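Local coordinates for protein MlnE (Bacillus amyloliquefaciens subsp. plantarum, PDB 5D2E) that probably reduces beta-keto groups of carrier-bound polyketide intermediates with NADPH, through this N-terminal B-type ketoreductase of the macrolactin assembly line, at residues Y177-G182 with E211-F216; K51-T56 with E78-P83; F268-N273 with K295-K300. All blocks are in the same frame, centred on the assembly; numbering follows the deposited sequence.

Contact 1. Residues Y177-G182 with E211-F216; sequences YENAEG and ELKSMF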
# COMPACT_ATOMS: atom_id res chain seq x y z
N TYR A 177 -12.98 -4.19 7.66
CA TYR A 177 -12.13 -3.92 8.78
C TYR A 177 -12.67 -2.74 9.58
O TYR A 177 -13.35 -1.88 9.04
CB TYR A 177 -10.70 -3.61 8.39
CG TYR A 177 -10.43 -2.38 7.61
CD1 TYR A 177 -10.60 -2.36 6.23
CD2 TYR A 177 -10.00 -1.19 8.25
CE1 TYR A 177 -10.32 -1.23 5.49
CE2 TYR A 177 -9.71 -0.06 7.51
CZ TYR A 177 -9.89 -0.08 6.13
OH TYR A 177 -9.64 1.03 5.39
N GLU A 178 -12.30 -2.72 10.86
CA GLU A 178 -12.73 -1.69 11.76
C GLU A 178 -11.66 -0.63 11.92
O GLU A 178 -10.45 -0.91 11.89
CB GLU A 178 -13.00 -2.22 13.14
CG GLU A 178 -14.16 -3.19 13.22
CD GLU A 178 -14.37 -3.69 14.65
OE1 GLU A 178 -13.51 -3.43 15.54
OE2 GLU A 178 -15.40 -4.26 14.86
N ASN A 179 -12.13 0.58 12.10
CA ASN A 179 -11.29 1.72 12.43
C ASN A 179 -12.12 2.65 13.33
O ASN A 179 -13.30 2.36 13.59
CB ASN A 179 -10.76 2.42 11.16
CG ASN A 179 -9.55 3.39 11.46
OD1 ASN A 179 -8.88 3.31 12.48
ND2 ASN A 179 -9.28 4.26 10.53
N ALA A 180 -11.49 3.72 13.80
CA ALA A 180 -12.20 4.72 14.63
C ALA A 180 -11.61 6.11 14.36
O ALA A 180 -10.41 6.26 14.01
CB ALA A 180 -12.05 4.39 16.09
N GLU A 181 -12.45 7.10 14.60
CA GLU A 181 -12.06 8.50 14.56
C GLU A 181 -10.81 8.68 15.40
O GLU A 181 -10.73 8.16 16.46
CB GLU A 181 -13.21 9.38 15.06
CG GLU A 181 -12.89 10.85 15.06
CD GLU A 181 -14.13 11.66 15.44
OE1 GLU A 181 -15.17 11.08 15.81
OE2 GLU A 181 -14.06 12.91 15.31
N GLY A 182 -9.78 9.34 14.85
CA GLY A 182 -8.53 9.58 15.56
C GLY A 182 -7.52 8.45 15.42
O GLY A 182 -6.40 8.59 15.85
N GLU A 211 -14.23 -0.01 5.13
CA GLU A 211 -13.77 0.40 6.41
C GLU A 211 -15.02 0.74 7.24
O GLU A 211 -15.99 1.41 6.76
CB GLU A 211 -12.87 1.64 6.29
CG GLU A 211 -12.44 2.20 7.63
CD GLU A 211 -11.46 3.37 7.52
OE1 GLU A 211 -10.68 3.33 6.62
OE2 GLU A 211 -11.40 4.26 8.37
N LEU A 212 -15.05 0.18 8.42
CA LEU A 212 -16.15 0.43 9.35
C LEU A 212 -15.62 1.36 10.44
O LEU A 212 -15.02 0.91 11.44
CB LEU A 212 -16.69 -0.90 9.93
CG LEU A 212 -17.07 -1.97 8.91
CD1 LEU A 212 -17.28 -3.31 9.58
CD2 LEU A 212 -18.29 -1.57 8.13
N LYS A 213 -15.81 2.66 10.24
CA LYS A 213 -15.23 3.64 11.16
C LYS A 213 -16.24 4.13 12.20
O LYS A 213 -17.19 4.83 11.86
CB LYS A 213 -14.64 4.83 10.43
CG LYS A 213 -13.90 5.77 11.37
CD LYS A 213 -12.94 6.74 10.76
CE LYS A 213 -13.54 7.63 9.75
NZ LYS A 213 -12.37 8.41 9.14
N SER A 214 -16.03 3.74 13.43
CA SER A 214 -16.74 4.32 14.56
C SER A 214 -16.29 5.76 14.79
O SER A 214 -15.12 6.04 14.83
CB SER A 214 -16.39 3.54 15.80
OG SER A 214 -17.05 2.31 15.64
N MET A 215 -17.23 6.63 15.04
CA MET A 215 -16.92 8.00 15.40
C MET A 215 -17.15 8.22 16.92
O MET A 215 -17.91 7.45 17.55
CB MET A 215 -17.83 8.92 14.59
CG MET A 215 -17.67 8.80 13.07
SD MET A 215 -16.02 9.04 12.48
CE MET A 215 -15.93 10.85 12.42
N PHE A 216 -16.62 9.27 17.50
CA PHE A 216 -16.88 9.53 18.93
C PHE A 216 -18.38 9.78 19.08
O PHE A 216 -19.02 10.45 18.25
CB PHE A 216 -16.10 10.73 19.45
CG PHE A 216 -14.62 10.58 19.37
CD1 PHE A 216 -13.96 9.44 19.85
CD2 PHE A 216 -13.84 11.61 18.81
CE1 PHE A 216 -12.57 9.32 19.73
CE2 PHE A 216 -12.46 11.50 18.74
CZ PHE A 216 -11.83 10.35 19.20
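Y177 to A180 pair in parallel with E211 to S214 at the C-terminal ends of strands 171-180 and 205-214, and the pairing runs on to where E181 meets M215 and F216. L212 N gives its hydrogen to Y177 O at 2.7 Å, N179 N to L212 O, S214 N to N179 O, and E181 N to S214 O. On one sheet face the carboxylate of E211 sits between two side chains. N179 ND2 donates to E211 OE2 at 3.0 Å, arriving from above the carboxylate plane, while E183 O takes a second bond from the same nitrogen. Y177 OH reaches E211 OE1 at 2.8 Å, a weak bond, with N189 as another weak partner. The tyrosine's CG stands between backbone N and carbonyl carbon (chi1 65°), and one ring face rests on E211 CA, 4.0 Å from the ring centroid.

The strands belong to a beta-alpha-beta unit, with helix 186-201 between them, in the Rossmann-like structural subdomain. On the opposite face lie E178, L212, A180 and S214; L212 packs against I225 and V228 of helix 222-233, and S214 OG bonds F220 N. Beyond the strands, E181 extends with CG anti to its backbone N (chi1 180°) and crosses the F216 side chain at about a right angle, CB standing over the centre of the ring. F216 N meets E181 OE1 at 2.9 Å, nearly straight at 171°.

Contact 2. Residues K51-T56 with E78-P83; sequences KKFPHT and EGYEAP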
# COMPACT_ATOMS: atom_id res chain seq x y z
N LYS A 51 -32.34 -2.67 0.45
CA LYS A 51 -32.84 -4.04 0.72
C LYS A 51 -31.78 -4.82 1.56
O LYS A 51 -30.59 -4.47 1.55
CB LYS A 51 -33.07 -4.77 -0.59
CG LYS A 51 -33.96 -4.01 -1.60
CD LYS A 51 -35.25 -4.76 -2.00
CE LYS A 51 -35.42 -4.84 -3.52
NZ LYS A 51 -34.26 -5.56 -4.14
N LYS A 52 -32.21 -5.88 2.21
CA LYS A 52 -31.34 -6.63 3.07
C LYS A 52 -30.60 -7.79 2.39
O LYS A 52 -29.53 -8.17 2.84
CB LYS A 52 -32.14 -7.14 4.22
CG LYS A 52 -32.77 -6.04 5.01
CD LYS A 52 -33.85 -6.62 5.92
CE LYS A 52 -33.26 -7.14 7.21
NZ LYS A 52 -33.25 -6.08 8.29
N PHE A 53 -31.15 -8.36 1.32
CA PHE A 53 -30.61 -9.63 0.82
C PHE A 53 -29.64 -9.44 -0.35
O PHE A 53 -29.75 -8.49 -1.10
CB PHE A 53 -31.73 -10.60 0.34
CG PHE A 53 -32.73 -11.02 1.40
CD1 PHE A 53 -32.49 -10.87 2.77
CD2 PHE A 53 -33.92 -11.57 1.00
CE1 PHE A 53 -33.41 -11.28 3.71
CE2 PHE A 53 -34.86 -11.95 1.93
CZ PHE A 53 -34.61 -11.83 3.27
N PRO A 54 -28.75 -10.43 -0.56
CA PRO A 54 -27.98 -10.49 -1.79
C PRO A 54 -28.91 -10.51 -3.01
O PRO A 54 -30.07 -10.92 -2.89
CB PRO A 54 -27.22 -11.81 -1.66
CG PRO A 54 -27.27 -12.20 -0.22
CD PRO A 54 -28.51 -11.58 0.34
N HIS A 55 -28.40 -10.13 -4.18
CA HIS A 55 -29.22 -10.08 -5.42
C HIS A 55 -29.51 -11.44 -6.08
O HIS A 55 -30.41 -11.52 -6.89
CB HIS A 55 -28.59 -9.15 -6.49
CG HIS A 55 -29.18 -7.77 -6.51
ND1 HIS A 55 -28.42 -6.63 -6.66
CD2 HIS A 55 -30.47 -7.35 -6.38
CE1 HIS A 55 -29.21 -5.57 -6.62
NE2 HIS A 55 -30.45 -5.97 -6.45
N THR A 56 -28.73 -12.48 -5.75
CA THR A 56 -29.03 -13.86 -6.18
C THR A 56 -29.30 -14.67 -4.94
O THR A 56 -28.94 -14.25 -3.84
CB THR A 56 -27.84 -14.50 -6.89
OG1 THR A 56 -26.75 -14.63 -5.96
CG2 THR A 56 -27.42 -13.64 -8.05
N GLU A 78 -33.38 -13.27 7.85
CA GLU A 78 -34.68 -13.95 8.06
C GLU A 78 -35.49 -13.87 6.79
O GLU A 78 -35.68 -12.83 6.24
CB GLU A 78 -35.44 -13.36 9.24
CG GLU A 78 -34.97 -13.98 10.55
CD GLU A 78 -35.57 -13.33 11.81
OE1 GLU A 78 -36.59 -12.65 11.67
OE2 GLU A 78 -35.02 -13.48 12.93
N GLY A 79 -35.88 -15.01 6.24
CA GLY A 79 -36.64 -15.00 4.97
C GLY A 79 -35.82 -15.32 3.75
O GLY A 79 -36.36 -15.46 2.67
N TYR A 80 -34.48 -15.37 3.90
CA TYR A 80 -33.59 -15.55 2.74
C TYR A 80 -33.36 -17.06 2.68
O TYR A 80 -32.98 -17.67 3.68
CB TYR A 80 -32.30 -14.80 2.95
CG TYR A 80 -31.29 -15.00 1.87
CD1 TYR A 80 -31.46 -14.43 0.62
CD2 TYR A 80 -30.16 -15.74 2.12
CE1 TYR A 80 -30.53 -14.58 -0.36
CE2 TYR A 80 -29.20 -15.93 1.14
CZ TYR A 80 -29.40 -15.34 -0.11
OH TYR A 80 -28.46 -15.46 -1.10
N GLU A 81 -33.67 -17.65 1.55
CA GLU A 81 -33.74 -19.13 1.44
C GLU A 81 -32.56 -19.69 0.67
O GLU A 81 -32.68 -20.17 -0.48
CB GLU A 81 -35.05 -19.55 0.80
CG GLU A 81 -36.16 -19.30 1.82
CD GLU A 81 -37.54 -19.66 1.30
OE1 GLU A 81 -37.79 -19.53 0.08
OE2 GLU A 81 -38.33 -20.04 2.16
N ALA A 82 -31.40 -19.51 1.29
CA ALA A 82 -30.16 -20.17 0.86
C ALA A 82 -29.30 -20.27 2.10
O ALA A 82 -29.44 -19.46 3.04
CB ALA A 82 -29.45 -19.34 -0.19
N PRO A 83 -28.36 -21.19 2.12
CA PRO A 83 -27.61 -21.37 3.36
C PRO A 83 -26.76 -20.16 3.78
O PRO A 83 -26.19 -19.49 2.92
CB PRO A 83 -26.68 -22.52 3.07
CG PRO A 83 -27.24 -23.21 1.86
CD PRO A 83 -28.15 -22.29 1.15
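F53 and Y80 join two loops at the edge of the Rossmann-like structural subdomain, one leading into strand 60-64 and the other into strand 84-89. Y80 CB sits squarely over one face of the F53 ring, 3.7 Å from its centroid. The two rings themselves meet obliquely, their planes 57° apart, with Y80 CD1 at 3.7 Å from F53 CG. At the ring edge F53 CZ points at E78 O, in the plane and 3.3 Å away. P54 takes over where F53 leaves off: its CD lies above one face of the Y80 ring, offset toward the rim, and CG comes to 3.6 Å from Y80 OH.

Y80 CG is anti to the backbone N (chi1 176°), directing the ring's first atom toward F53 and P54. Before it, G79 turns the chain at a positive phi that suits glycine. In the next shell, F53 O accepts from N234 ND2 and K52 O from S230 OG, while P54 and Y80 both touch I60 of strand 60-64. T56 OG1 is bonded to E58 OE2 and H127 NE2. The tyrosine hydroxyl has E58 O as a hydrogen-bond partner and also lies 3.0 Å from T56 O, which is at the ring edge, in its plane.

Contact 3. Residues F268-N273 with K295-K300; sequences FSVKKN and KQAEVK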
# COMPACT_ATOMS: atom_id res chain seq x y z
N PHE A 268 11.89 23.04 -2.81
CA PHE A 268 12.65 22.10 -1.97
C PHE A 268 14.15 21.98 -2.26
O PHE A 268 14.59 21.87 -3.41
CB PHE A 268 12.04 20.68 -2.14
CG PHE A 268 12.84 19.60 -1.45
CD1 PHE A 268 12.69 19.39 -0.10
CD2 PHE A 268 13.77 18.86 -2.15
CE1 PHE A 268 13.45 18.42 0.54
CE2 PHE A 268 14.54 17.90 -1.51
CZ PHE A 268 14.39 17.68 -0.17
N SER A 269 14.93 21.90 -1.20
CA SER A 269 16.35 21.61 -1.30
C SER A 269 16.85 21.00 -0.02
O SER A 269 16.39 21.35 1.08
CB SER A 269 17.20 22.86 -1.52
OG SER A 269 18.56 22.44 -1.74
N VAL A 270 17.80 20.08 -0.17
CA VAL A 270 18.57 19.65 0.99
C VAL A 270 19.47 20.82 1.39
O VAL A 270 19.64 21.75 0.62
CB VAL A 270 19.37 18.37 0.68
CG1 VAL A 270 18.42 17.18 0.70
CG2 VAL A 270 20.10 18.51 -0.64
N LYS A 271 19.99 20.73 2.61
CA LYS A 271 20.70 21.81 3.26
C LYS A 271 22.17 21.47 3.33
O LYS A 271 22.55 20.31 3.59
CB LYS A 271 20.31 21.95 4.75
CG LYS A 271 18.87 22.10 5.15
CD LYS A 271 18.75 21.65 6.64
CE LYS A 271 17.58 22.27 7.41
NZ LYS A 271 16.40 22.62 6.56
N LYS A 272 23.00 22.51 3.25
CA LYS A 272 24.40 22.37 3.52
C LYS A 272 24.63 21.72 4.87
O LYS A 272 23.98 22.07 5.85
CB LYS A 272 25.05 23.75 3.47
CG LYS A 272 26.51 23.67 3.86
CD LYS A 272 27.28 24.91 3.40
CE LYS A 272 28.55 25.06 4.23
NZ LYS A 272 29.74 25.09 3.34
N ASN A 273 25.49 20.70 4.89
CA ASN A 273 25.77 19.86 6.03
C ASN A 273 24.60 18.96 6.52
O ASN A 273 24.70 18.36 7.61
CB ASN A 273 26.34 20.67 7.17
CG ASN A 273 27.68 21.31 6.78
OD1 ASN A 273 28.26 20.99 5.72
ND2 ASN A 273 28.16 22.23 7.60
N LYS A 295 24.12 17.05 -5.74
CA LYS A 295 24.24 18.21 -6.54
C LYS A 295 23.55 19.45 -5.97
O LYS A 295 23.90 20.55 -6.34
CB LYS A 295 23.70 17.91 -7.89
CG LYS A 295 24.54 16.88 -8.58
CD LYS A 295 23.97 16.68 -9.96
CE LYS A 295 24.42 15.36 -10.51
NZ LYS A 295 23.72 15.20 -11.79
N GLN A 296 22.63 19.29 -5.04
CA GLN A 296 21.94 20.44 -4.45
C GLN A 296 22.76 21.13 -3.40
O GLN A 296 22.59 22.30 -3.15
CB GLN A 296 20.60 20.00 -3.82
CG GLN A 296 19.51 19.75 -4.84
CD GLN A 296 18.10 19.50 -4.21
OE1 GLN A 296 17.97 19.22 -3.01
NE2 GLN A 296 17.07 19.59 -5.02
N ALA A 297 23.63 20.42 -2.71
CA ALA A 297 24.31 21.03 -1.60
C ALA A 297 25.35 20.07 -1.15
O ALA A 297 25.33 18.90 -1.52
CB ALA A 297 23.33 21.33 -0.47
N GLU A 298 26.27 20.55 -0.33
CA GLU A 298 27.28 19.71 0.26
C GLU A 298 26.72 18.99 1.43
O GLU A 298 26.66 19.51 2.57
CB GLU A 298 28.52 20.51 0.67
CG GLU A 298 29.29 21.05 -0.53
CD GLU A 298 30.46 21.96 -0.12
OE1 GLU A 298 30.74 22.10 1.10
OE2 GLU A 298 31.08 22.54 -1.03
N VAL A 299 26.28 17.76 1.17
CA VAL A 299 25.65 16.96 2.19
C VAL A 299 26.44 15.78 2.62
O VAL A 299 27.49 15.47 2.04
CB VAL A 299 24.28 16.46 1.71
CG1 VAL A 299 23.39 17.66 1.39
CG2 VAL A 299 24.36 15.59 0.46
N LYS A 300 25.94 15.13 3.66
CA LYS A 300 26.37 13.82 4.08
C LYS A 300 25.31 12.77 3.73
O LYS A 300 24.15 12.92 4.15
CB LYS A 300 26.56 13.78 5.59
CG LYS A 300 27.27 15.05 6.08
CD LYS A 300 28.71 14.80 6.37
CE LYS A 300 29.15 15.73 7.51
NZ LYS A 300 29.03 17.11 6.99
O HOH W 1 26.91 17.63 9.06
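The amide of Q296 meets F268 and V270, its plane turned 49° from that of the F268 ring. Q296 OE1 comes to F268 CE2 at 4.0 Å, the two side chains crossing at about a right angle. The ring also meets the ring of F402, the planes being about 75° apart. The amide oxygen has a backbone partner, for V270 N donates to Q296 OE1 at 3.0 Å from a position tilted 30° out of the amide plane. On the other branch, Q296 NE2 makes a weak bond to Q485 OE1, and Q485 NE2 in turn bonds F268 O. A donor at the oxygen and an acceptor at the nitrogen are consistent with this orientation of the Q296 amide.

V270 CG2 packs beside this amide, 3.5 Å from Q296 CB, and reaches V299 CG1 as well. Next to it the methyl of A297 faces the backbone at V270 O and K272 N. S269 OG makes its hydrogen bond within its own segment, donating to V270 O at 2.7 Å in the carbonyl plane, on a lone pair.

Further along, N273 N bonds E298 O at 2.9 Å. K272 and E298 lie side by side, pointing the same way, their NZ and OE1 forming only a long salt bridge of 3.9 Å. A water donates to N273 O and accepts from K300 NZ.

Backbone bonds from K300 to G274 and Y276 carry the pairing into strands 275-279 and 300-304. Helix 284-296 connects these strands in the first beta-alpha-beta unit of the NADP-binding Rossmann fold: G284 and L285, at the start of the helix, bind the cofactor, and this contact gathers around its far end.

Contacts 2, 1 and 3 follow one another along the chain, each closing before the next opens. Contacts 1 and 2 share the structural subdomain, with centres about 27 Å apart: strands 84-89, 60-64, 127-133, 171-180 and 205-214 lie side by side in parallel, contact 2 in the loops leading into 60-64 and 84-89, contact 1 on the adjacent strands 171-180 and 205-214. Contact 3 belongs to the catalytic subdomain, which carries the NADP; its centre is about 41 Å from that of contact 1 and about 63 Å from that of contact 2, which lies on the opposite side of the chain's centre. The three sample both Rossmann-like halves of the ketoreductase; the NADP-binding residues belong to the second.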